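Local coordinates for protein TarM (PDB 4X7R) that belongs to the GT-B glycosyltransferases and holds uridine-5'-diphosphate and (2S)-2,3-dihydroxypropyl 2-acetamido-2-deoxy-alpha-D-glucopyranoside in the cleft between its nucleotide-fold domains, at residues S303-Q316 against Q405-R417. The protein carries 1 engineered substitution. Sequence-based numbering, arbitrary orientation.
With UDP (uridine-5'-diphosphate), chain E; 3YW ((2S)-2,3-dihydroxypropyl 2-acetamido-2-deoxy-alpha-D-glucopyranoside), chain F.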
loop_
_atom_site.group_PDB
_atom_site.type_symbol
_atom_site.label_atom_id
_atom_site.label_comp_id
_atom_site.label_asym_id
_atom_site.label_seq_id
_atom_site.Cartn_x
_atom_site.Cartn_y
_atom_site.Cartn_z
ATOM N N SER A 303 14.004 -8.915 -10.196
ATOM C CA SER A 303 12.607 -8.720 -10.613
ATOM C C SER A 303 11.659 -9.116 -9.481
ATOM O O SER A 303 12.000 -9.978 -8.666
ATOM C CB SER A 303 12.285 -9.653 -11.785
ATOM O OG SER A 303 10.897 -9.679 -12.092
ATOM N N ASN A 304 10.433 -8.567 -9.502
ATOM C CA ASN A 304 9.387 -9.044 -8.597
ATOM C C ASN A 304 9.119 -10.483 -9.016
ATOM O O ASN A 304 9.235 -10.810 -10.216
ATOM C CB ASN A 304 8.070 -8.304 -8.842
ATOM C CG ASN A 304 7.981 -6.969 -8.184
ATOM O OD1 ASN A 304 8.259 -6.841 -6.996
ATOM N ND2 ASN A 304 7.632 -5.947 -8.964
ATOM N N PHE A 305 8.707 -11.333 -8.049
ATOM C CA PHE A 305 8.298 -12.688 -8.373
ATOM C C PHE A 305 7.007 -12.563 -9.182
ATOM O O PHE A 305 6.233 -11.624 -8.974
ATOM C CB PHE A 305 8.014 -13.491 -7.105
ATOM C CG PHE A 305 9.215 -14.109 -6.426
ATOM C CD1 PHE A 305 9.827 -15.248 -6.953
ATOM C CD2 PHE A 305 9.718 -13.568 -5.243
ATOM C CE1 PHE A 305 10.900 -15.860 -6.285
ATOM C CE2 PHE A 305 10.793 -14.174 -4.582
ATOM C CZ PHE A 305 11.365 -15.328 -5.101
ATOM N N VAL A 306 6.774 -13.499 -10.087
ATOM C CA VAL A 306 5.588 -13.497 -10.931
ATOM C C VAL A 306 4.746 -14.756 -10.681
ATOM O O VAL A 306 5.288 -15.862 -10.559
ATOM C CB VAL A 306 5.940 -13.242 -12.437
ATOM C CG1 VAL A 306 6.547 -14.462 -13.107
ATOM C CG2 VAL A 306 4.728 -12.809 -13.203
ATOM N N LYS A 307 3.432 -14.571 -10.534
ATOM C CA LYS A 307 2.519 -15.681 -10.287
ATOM C C LYS A 307 1.901 -16.092 -11.601
ATOM O O LYS A 307 1.063 -15.373 -12.141
ATOM C CB LYS A 307 1.448 -15.301 -9.248
ATOM C CG LYS A 307 0.616 -16.492 -8.757
ATOM C CD LYS A 307 -0.606 -16.048 -7.935
ATOM C CE LYS A 307 -0.402 -15.833 -6.442
ATOM N NZ LYS A 307 -0.089 -17.103 -5.727
ATOM N N ILE A 308 2.362 -17.216 -12.139
ATOM C CA ILE A 308 1.847 -17.750 -13.388
ATOM C C ILE A 308 0.785 -18.790 -13.074
ATOM O O ILE A 308 1.087 -19.924 -12.688
ATOM C CB ILE A 308 2.936 -18.232 -14.386
ATOM C CG1 ILE A 308 3.852 -17.055 -14.801
ATOM C CG2 ILE A 308 2.287 -18.861 -15.647
ATOM C CD1 ILE A 308 5.286 -17.404 -14.976
ATOM N N HIS A 309 -0.471 -18.371 -13.188
ATOM C CA HIS A 309 -1.617 -19.244 -12.976
ATOM C C HIS A 309 -1.993 -19.774 -14.368
ATOM O O HIS A 309 -1.171 -19.709 -15.286
ATOM C CB HIS A 309 -2.768 -18.448 -12.325
ATOM C CG HIS A 309 -3.016 -17.136 -12.996
ATOM N ND1 HIS A 309 -3.698 -17.094 -14.203
ATOM C CD2 HIS A 309 -2.636 -15.885 -12.678
ATOM C CE1 HIS A 309 -3.724 -15.829 -14.570
ATOM N NE2 HIS A 309 -3.112 -15.063 -13.689
ATOM N N ASN A 310 -3.210 -20.300 -14.530
ATOM C CA ASN A 310 -3.686 -20.786 -15.823
ATOM C C ASN A 310 -4.200 -19.606 -16.641
ATOM O O ASN A 310 -4.744 -18.661 -16.079
ATOM C CB ASN A 310 -4.793 -21.802 -15.623
ATOM C CG ASN A 310 -4.269 -23.171 -15.317
ATOM O OD1 ASN A 310 -3.937 -23.492 -14.171
ATOM N ND2 ASN A 310 -4.174 -23.998 -16.347
ATOM N N ALA A 311 -4.025 -19.635 -17.958
ATOM C CA ALA A 311 -4.539 -18.550 -18.795
ATOM C C ALA A 311 -6.065 -18.727 -18.944
ATOM O O ALA A 311 -6.527 -19.876 -18.911
ATOM C CB ALA A 311 -3.876 -18.586 -20.163
ATOM N N PRO A 312 -6.867 -17.635 -19.087
ATOM C CA PRO A 312 -8.317 -17.817 -19.284
ATOM C C PRO A 312 -8.534 -18.687 -20.511
ATOM O O PRO A 312 -7.904 -18.441 -21.546
ATOM C CB PRO A 312 -8.836 -16.396 -19.525
ATOM C CG PRO A 312 -7.792 -15.504 -19.001
ATOM C CD PRO A 312 -6.494 -16.209 -19.155
ATOM N N LYS A 313 -9.357 -19.747 -20.366
ATOM C CA LYS A 313 -9.637 -20.724 -21.426
ATOM C C LYS A 313 -10.114 -20.103 -22.741
ATOM O O LYS A 313 -9.829 -20.652 -23.803
ATOM C CB LYS A 313 -10.564 -21.859 -20.931
ATOM C CG LYS A 313 -11.915 -21.410 -20.372
ATOM C CD LYS A 313 -12.508 -22.477 -19.455
ATOM C CE LYS A 313 -14.019 -22.456 -19.419
ATOM N NZ LYS A 313 -14.617 -23.138 -20.601
ATOM N N HIS A 314 -10.784 -18.932 -22.666
ATOM C CA HIS A 314 -11.297 -18.204 -23.824
ATOM C C HIS A 314 -10.745 -16.791 -23.967
ATOM O O HIS A 314 -10.539 -16.088 -22.977
ATOM C CB HIS A 314 -12.836 -18.162 -23.818
ATOM C CG HIS A 314 -13.482 -19.463 -24.174
ATOM N ND1 HIS A 314 -14.200 -20.190 -23.242
ATOM C CD2 HIS A 314 -13.494 -20.129 -25.353
ATOM C CE1 HIS A 314 -14.630 -21.265 -23.880
ATOM N NE2 HIS A 314 -14.226 -21.273 -25.152
ATOM N N PHE A 315 -10.538 -16.380 -25.223
ATOM C CA PHE A 315 -10.095 -15.047 -25.596
ATOM C C PHE A 315 -11.314 -14.147 -25.723
ATOM O O PHE A 315 -12.347 -14.571 -26.259
ATOM C CB PHE A 315 -9.347 -15.073 -26.936
ATOM C CG PHE A 315 -7.888 -15.454 -26.853
ATOM C CD1 PHE A 315 -6.952 -14.575 -26.311
ATOM C CD2 PHE A 315 -7.440 -16.668 -27.360
ATOM C CE1 PHE A 315 -5.600 -14.918 -26.252
ATOM C CE2 PHE A 315 -6.087 -17.010 -27.303
ATOM C CZ PHE A 315 -5.174 -16.129 -26.757
ATOM N N GLN A 316 -11.198 -12.904 -25.238
ATOM C CA GLN A 316 -12.269 -11.930 -25.359
ATOM C C GLN A 316 -12.295 -11.361 -26.790
ATOM O O GLN A 316 -11.360 -10.663 -27.188
ATOM C CB GLN A 316 -12.125 -10.819 -24.302
ATOM C CG GLN A 316 -13.134 -9.674 -24.447
ATOM C CD GLN A 316 -14.567 -10.120 -24.277
ATOM O OE1 GLN A 316 -15.169 -10.722 -25.173
ATOM N NE2 GLN A 316 -15.147 -9.815 -23.128
ATOM N N GLN A 405 8.457 -1.405 -12.266
ATOM C CA GLN A 405 8.328 -2.581 -13.156
ATOM C C GLN A 405 6.950 -2.647 -13.828
ATOM O O GLN A 405 6.881 -2.659 -15.045
ATOM C CB GLN A 405 8.642 -3.895 -12.407
ATOM C CG GLN A 405 8.732 -5.095 -13.336
ATOM C CD GLN A 405 9.261 -6.334 -12.655
ATOM O OE1 GLN A 405 8.983 -6.606 -11.486
ATOM N NE2 GLN A 405 10.026 -7.124 -13.395
ATOM N N GLY A 406 5.881 -2.778 -13.027
ATOM C CA GLY A 406 4.517 -2.813 -13.563
ATOM C C GLY A 406 3.865 -4.173 -13.549
ATOM O O GLY A 406 3.726 -4.819 -14.587
ATOM N N LEU A 407 3.416 -4.591 -12.377
ATOM C CA LEU A 407 2.778 -5.887 -12.214
ATOM C C LEU A 407 1.476 -6.038 -12.981
ATOM O O LEU A 407 1.218 -7.134 -13.446
ATOM C CB LEU A 407 2.603 -6.263 -10.734
ATOM C CG LEU A 407 3.901 -6.476 -9.909
ATOM C CD1 LEU A 407 3.570 -6.570 -8.414
ATOM C CD2 LEU A 407 4.641 -7.743 -10.360
ATOM N N SER A 408 0.659 -4.974 -13.115
ATOM C CA SER A 408 -0.630 -5.056 -13.837
ATOM C C SER A 408 -0.416 -5.400 -15.302
ATOM O O SER A 408 -1.120 -6.261 -15.837
ATOM C CB SER A 408 -1.419 -3.757 -13.708
ATOM O OG SER A 408 -2.288 -3.789 -12.589
ATOM N N MET A 409 0.597 -4.769 -15.939
ATOM C CA MET A 409 0.979 -5.059 -17.329
ATOM C C MET A 409 1.436 -6.529 -17.432
ATOM O O MET A 409 0.964 -7.259 -18.299
ATOM C CB MET A 409 2.100 -4.118 -17.790
ATOM C CG MET A 409 1.637 -2.679 -17.992
ATOM S SD MET A 409 2.967 -1.639 -18.639
ATOM C CE MET A 409 3.809 -1.186 -17.102
ATOM N N ILE A 410 2.297 -6.963 -16.486
ATOM C CA ILE A 410 2.810 -8.330 -16.425
ATOM C C ILE A 410 1.661 -9.317 -16.198
ATOM O O ILE A 410 1.603 -10.332 -16.877
ATOM C CB ILE A 410 3.928 -8.460 -15.357
ATOM C CG1 ILE A 410 5.207 -7.668 -15.802
ATOM C CG2 ILE A 410 4.249 -9.965 -15.078
ATOM C CD1 ILE A 410 6.403 -7.632 -14.702
ATOM N N GLU A 411 0.722 -8.984 -15.279
ATOM C CA GLU A 411 -0.455 -9.814 -14.957
ATOM C C GLU A 411 -1.337 -10.007 -16.191
ATOM O O GLU A 411 -1.735 -11.130 -16.468
ATOM C CB GLU A 411 -1.265 -9.212 -13.805
ATOM C CG GLU A 411 -0.602 -9.367 -12.445
ATOM C CD GLU A 411 -1.196 -8.514 -11.343
ATOM O OE1 GLU A 411 -2.357 -8.065 -11.493
ATOM O OE2 GLU A 411 -0.490 -8.269 -10.337
ATOM N N ALA A 412 -1.574 -8.929 -16.962
ATOM C CA ALA A 412 -2.366 -8.962 -18.196
ATOM C C ALA A 412 -1.729 -9.893 -19.217
ATOM O O ALA A 412 -2.427 -10.681 -19.849
ATOM C CB ALA A 412 -2.488 -7.560 -18.775
ATOM N N MET A 413 -0.400 -9.834 -19.343
ATOM C CA MET A 413 0.361 -10.679 -20.265
ATOM C C MET A 413 0.267 -12.150 -19.867
ATOM O O MET A 413 0.120 -13.011 -20.746
ATOM C CB MET A 413 1.804 -10.196 -20.371
ATOM C CG MET A 413 1.908 -8.898 -21.154
ATOM S SD MET A 413 3.555 -8.186 -21.200
ATOM C CE MET A 413 4.381 -9.340 -22.260
ATOM N N ILE A 414 0.279 -12.433 -18.549
ATOM C CA ILE A 414 0.094 -13.803 -18.023
ATOM C C ILE A 414 -1.309 -14.336 -18.434
ATOM O O ILE A 414 -1.425 -15.485 -18.854
ATOM C CB ILE A 414 0.358 -13.893 -16.499
ATOM C CG1 ILE A 414 1.818 -13.542 -16.188
ATOM C CG2 ILE A 414 0.001 -15.282 -15.924
ATOM C CD1 ILE A 414 2.025 -13.052 -14.820
ATOM N N SER A 415 -2.342 -13.466 -18.409
ATOM C CA SER A 415 -3.695 -13.846 -18.827
ATOM C C SER A 415 -3.899 -13.737 -20.341
ATOM O O SER A 415 -5.039 -13.686 -20.793
ATOM C CB SER A 415 -4.739 -13.042 -18.061
ATOM O OG SER A 415 -4.827 -13.536 -16.736
ATOM N N LYS A 416 -2.791 -13.714 -21.128
ATOM C CA LYS A 416 -2.796 -13.613 -22.605
ATOM C C LYS A 416 -3.526 -12.355 -23.127
ATOM O O LYS A 416 -4.135 -12.383 -24.203
ATOM C CB LYS A 416 -3.344 -14.895 -23.265
ATOM C CG LYS A 416 -2.543 -16.160 -23.012
ATOM C CD LYS A 416 -3.192 -17.327 -23.740
ATOM C CE LYS A 416 -2.411 -18.607 -23.596
ATOM N NZ LYS A 416 -3.154 -19.781 -24.142
ATOM N N ARG A 417 -3.469 -11.256 -22.348
ATOM C CA ARG A 417 -4.080 -9.966 -22.687
ATOM C C ARG A 417 -2.934 -9.030 -23.080
ATOM O O ARG A 417 -2.119 -8.672 -22.231
ATOM C CB ARG A 417 -4.932 -9.392 -21.510
ATOM C CG ARG A 417 -6.045 -10.332 -20.985
ATOM C CD ARG A 417 -6.770 -11.062 -22.102
ATOM N NE ARG A 417 -7.941 -11.830 -21.679
ATOM C CZ ARG A 417 -8.182 -13.091 -22.036
ATOM N NH1 ARG A 417 -7.294 -13.768 -22.752
ATOM N NH2 ARG A 417 -9.302 -13.690 -21.660
HETATM N N1 UDP E . -4.806 -4.077 -8.033
HETATM C C2 UDP E . -5.889 -4.878 -7.721
HETATM N N3 UDP E . -7.120 -4.297 -7.918
HETATM C C4 UDP E . -7.375 -3.018 -8.362
HETATM C C5 UDP E . -6.202 -2.223 -8.619
HETATM C C6 UDP E . -4.980 -2.764 -8.453
HETATM O O2 UDP E . -5.775 -6.021 -7.300
HETATM O O4 UDP E . -8.554 -2.653 -8.530
HETATM C "C1'" UDP E . -3.472 -4.729 -8.021
HETATM C "C2'" UDP E . -3.046 -5.301 -9.371
HETATM O "O2'" UDP E . -3.562 -6.610 -9.553
HETATM C "C3'" UDP E . -1.523 -5.306 -9.230
HETATM C "C4'" UDP E . -1.255 -4.081 -8.360
HETATM O "O4'" UDP E . -2.494 -3.772 -7.678
HETATM O "O3'" UDP E . -0.941 -6.495 -8.694
HETATM C "C5'" UDP E . -0.759 -2.871 -9.109
HETATM O "O5'" UDP E . 0.618 -3.136 -9.456
HETATM P PA UDP E . 1.549 -2.196 -10.364
HETATM O O1A UDP E . 2.955 -2.637 -10.222
HETATM O O2A UDP E . 1.079 -2.304 -11.823
HETATM O O3A UDP E . 1.386 -0.723 -9.868
HETATM P PB UDP E . 1.502 -0.036 -8.422
HETATM O O1B UDP E . 2.595 -0.703 -7.628
HETATM O O2B UDP E . 0.175 -0.159 -7.666
HETATM O O3B UDP E . 1.870 1.424 -8.604
HETATM O O3A 3YW F . 5.342 4.096 -3.570
HETATM C C4A 3YW F . 4.601 0.728 -5.035
HETATM C C5A 3YW F . 4.578 2.227 -4.871
HETATM O O5 3YW F . 5.941 -1.439 -6.760
HETATM C C6A 3YW F . 5.462 2.692 -3.740
HETATM C C5 3YW F . 5.485 -2.429 -7.692
HETATM C C6 3YW F . 5.898 -3.769 -7.131
HETATM C C4 3YW F . 6.065 -2.105 -9.066
HETATM O O6 3YW F . 7.304 -3.860 -6.953
HETATM C C3 3YW F . 5.458 -0.790 -9.544
HETATM O O4 3YW F . 5.730 -3.132 -9.994
HETATM O O3 3YW F . 5.975 -0.404 -10.818
HETATM O O7 3YW F . 6.366 2.855 -9.444
HETATM C C7 3YW F . 5.175 2.598 -9.303
HETATM C C8 3YW F . 4.101 3.571 -9.688
HETATM N N2 3YW F . 4.756 1.433 -8.807
HETATM C C2 3YW F . 5.650 0.324 -8.515
HETATM C C1 3YW F . 5.533 -0.104 -7.041
HETATM O O1 3YW F . 4.367 0.290 -6.375
HETATM O O2 3YW F . 3.233 2.644 -4.636
HETATM O O HOH W 1 -2.684 -12.669 -14.243
#
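With CG turned trans to the backbone N (chi1 -171°) and the chain extended beyond it, Gln-405 lays its amide against Ser-303 and Asn-304, while Ser-303 OG, also trans (chi1 170°), swings round to receive it. Gln-405 NE2 gives a nearly straight bond to Ser-303 OG (3.0 Å), in the plane of its own amide, and OE1 takes Asn-304 N (3.1 Å) on a lone pair. Both ends of the amide are thus held, which fixes its rotation; Asn-304 ND2 adds a weak bond to OE1. Asn-304 ND2 also reaches O6 of 3YW weakly, and Gln-405 N gives a straight bond to O3, so 3YW is met by the Asn-304 side chain and by the backbone of Gln-405.

Farther along, Val-306 CG2 packs against Ile-410 CG2, and Ile-414 CG2 sits over one face of the His-309 ring, 4.1 Å from its centroid, in a CH-pi contact. Ser-415 OG lies at that ring's edge, and a water joins His-309 NE2 to Glu-411 O. Past the helix, Lys-416 is the C' residue of a Schellman motif. Arg-417 NH2 bonds to His-314 O (3.0 Å), with Pro-312 CG over one guanidinium face; Arg-417 NE also bonds Leu-390 O, and Arg-417 NH2 bonds Glu-391 O.

The interdomain linker thereby runs along helix 407-414, whose first backbone amides, Leu-407 N and Ser-408 N, bond O1A and O2A of the UDP alpha-phosphate and whose Glu-411 carboxylate takes both ribose hydroxyls, the nucleotide site characteristic of the C-terminal domain in GT-B enzymes.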